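Local coordinates for protein HTH-type dhaKLM operon transcriptional activator DhaS (Lactococcus lactis, PDB 2IU5) that activates transcription of the dhaKLM operon in complex with DhaQ, upon activation by dihydroxyacetone, by binding an inverted repeat that partly overlaps the -35 promoter sequence, at residues A[67-72]-A[90-95]. The protein carries 1 engineered substitution. Residues are numbered along the deposited sequence; the frame is centred on the assembly and turned at random.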
# COMPACT_ATOMS: atom_id res chain seq x y z
N ASN A 67 0.36 -6.24 -21.49
CA ASN A 67 1.02 -5.51 -22.56
C ASN A 67 1.22 -4.05 -22.20
O ASN A 67 2.29 -3.49 -22.42
CB ASN A 67 0.13 -5.54 -23.80
CG ASN A 67 0.68 -4.67 -24.91
OD1 ASN A 67 1.53 -5.11 -25.67
ND2 ASN A 67 0.19 -3.42 -25.01
N ASP A 68 0.20 -3.42 -21.64
CA ASP A 68 0.24 -1.96 -21.52
C ASP A 68 1.27 -1.56 -20.46
O ASP A 68 2.05 -0.64 -20.66
CB ASP A 68 -1.14 -1.40 -21.15
CG ASP A 68 -2.08 -1.32 -22.35
OD1 ASP A 68 -1.73 -1.84 -23.44
OD2 ASP A 68 -3.17 -0.74 -22.17
N PHE A 69 1.27 -2.26 -19.33
CA PHE A 69 2.23 -1.94 -18.28
C PHE A 69 3.66 -2.24 -18.68
O PHE A 69 4.56 -1.46 -18.36
CB PHE A 69 1.85 -2.58 -16.94
CG PHE A 69 0.67 -1.90 -16.30
CD1 PHE A 69 0.84 -0.81 -15.46
CD2 PHE A 69 -0.63 -2.36 -16.54
CE1 PHE A 69 -0.27 -0.19 -14.87
CE2 PHE A 69 -1.75 -1.74 -15.95
CZ PHE A 69 -1.57 -0.66 -15.12
N ALA A 70 3.90 -3.36 -19.36
CA ALA A 70 5.25 -3.65 -19.87
C ALA A 70 5.72 -2.61 -20.89
O ALA A 70 6.88 -2.20 -20.90
CB ALA A 70 5.28 -5.03 -20.49
N GLU A 71 4.80 -2.19 -21.76
CA GLU A 71 5.16 -1.26 -22.80
C GLU A 71 5.60 0.05 -22.17
O GLU A 71 6.57 0.66 -22.62
CB GLU A 71 4.01 -1.06 -23.78
CG GLU A 71 3.86 -2.26 -24.69
CD GLU A 71 3.11 -1.95 -25.96
OE1 GLU A 71 2.34 -0.96 -25.97
OE2 GLU A 71 3.30 -2.72 -26.94
N LEU A 72 4.88 0.45 -21.13
CA LEU A 72 5.11 1.75 -20.50
C LEU A 72 6.39 1.75 -19.67
O LEU A 72 7.11 2.76 -19.63
CB LEU A 72 3.92 2.15 -19.63
CG LEU A 72 2.68 2.55 -20.43
CD1 LEU A 72 1.44 2.37 -19.57
CD2 LEU A 72 2.77 3.96 -20.99
N LEU A 90 1.64 7.54 -15.37
CA LEU A 90 0.60 8.37 -14.76
C LEU A 90 -0.38 8.91 -15.81
O LEU A 90 -1.59 8.91 -15.59
CB LEU A 90 1.20 9.53 -13.95
CG LEU A 90 2.04 9.04 -12.77
CD1 LEU A 90 2.71 10.24 -12.08
CD2 LEU A 90 1.21 8.23 -11.77
N ARG A 91 0.14 9.39 -16.94
CA ARG A 91 -0.71 9.85 -18.02
C ARG A 91 -1.62 8.75 -18.55
O ARG A 91 -2.78 9.01 -18.84
CB ARG A 91 0.14 10.39 -19.15
CG ARG A 91 0.63 11.78 -18.87
CD ARG A 91 1.23 12.48 -20.09
NE ARG A 91 1.74 13.75 -19.64
CZ ARG A 91 2.64 14.45 -20.31
NH1 ARG A 91 3.11 13.98 -21.46
NH2 ARG A 91 3.06 15.61 -19.83
N TYR A 92 -1.10 7.54 -18.69
CA TYR A 92 -1.88 6.41 -19.17
C TYR A 92 -3.01 6.13 -18.21
O TYR A 92 -4.17 5.90 -18.62
CB TYR A 92 -0.96 5.20 -19.29
CG TYR A 92 -1.68 3.87 -19.45
CD1 TYR A 92 -2.15 3.45 -20.69
CD2 TYR A 92 -1.88 3.04 -18.35
CE1 TYR A 92 -2.81 2.23 -20.83
CE2 TYR A 92 -2.53 1.82 -18.47
CZ TYR A 92 -2.99 1.43 -19.71
OH TYR A 92 -3.63 0.22 -19.78
N LEU A 93 -2.72 6.15 -16.91
CA LEU A 93 -3.75 5.85 -15.91
C LEU A 93 -4.80 6.96 -15.89
O LEU A 93 -5.99 6.68 -15.71
CB LEU A 93 -3.15 5.65 -14.52
CG LEU A 93 -2.25 4.41 -14.49
CD1 LEU A 93 -1.51 4.41 -13.16
CD2 LEU A 93 -3.06 3.13 -14.63
N ASP A 94 -4.39 8.21 -16.08
CA ASP A 94 -5.37 9.30 -16.17
C ASP A 94 -6.29 9.17 -17.40
O ASP A 94 -7.51 9.34 -17.30
CB ASP A 94 -4.65 10.65 -16.25
CG ASP A 94 -4.24 11.19 -14.91
OD1 ASP A 94 -4.73 10.68 -13.87
OD2 ASP A 94 -3.41 12.14 -14.89
N GLU A 95 -5.71 8.88 -18.56
CA GLU A 95 -6.46 8.73 -19.79
C GLU A 95 -7.44 7.58 -19.63
O GLU A 95 -8.60 7.67 -20.07
CB GLU A 95 -5.52 8.45 -20.95
CG GLU A 95 -6.25 8.19 -22.23
CD GLU A 95 -5.32 8.21 -23.42
OE1 GLU A 95 -4.19 8.73 -23.27
OE2 GLU A 95 -5.73 7.70 -24.49
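With CG anti to its backbone N (chi1 166°), Y92 projects its ring from 90-95 across to 67-72, while D68 sets CG anti to its own carbonyl carbon (chi1 -79°), bringing the carboxylate to the phenol. Y92 OH donates to D68 OD2 at 2.6 Å, on the lone pair turned away from OD1, and the carboxylate and ring planes stand almost perpendicular. OD1 is engaged separately: N67 ND2 donates to it at 2.9 Å, which helps fix the rotation of the carboxylate. An aspartate suits this place because OD2 also pairs with K23; that positive charge probably stabilises the buried anion. Y92 OH has a further hydrogen-bond partner in Y100 OH. Here helix 57-73, which in the TetR family links the DNA-binding domain to the regulatory body, faces helix 82-95 of that body. The two short segments run roughly antiparallel, with axes 11.4 Å apart, a wide spacing that a long, flat tyrosine spans well. One face of its ring receives L72 CD1 in a CH-pi contact, 3.8 Å from the centroid and shifted toward the rim near CG, the nearest ring atom at 3.5 Å. A branched leucine offers just such a methyl. The edge of Y92 is turned toward the face of F69 in a T-shaped pair, with centroids 5.8 Å apart and planes at 79°. A phenylalanine in place of Y92 would probably keep much of the ring packing yet leave D68 OD2 and Y100 OH without their phenol partner. Deeper in, F69 CZ meets L93 CD2 at 4.1 Å, two purely apolar groups fitting a buried site where F113 and F114 of helix 110-132 also touch F69 and W118 touches L93.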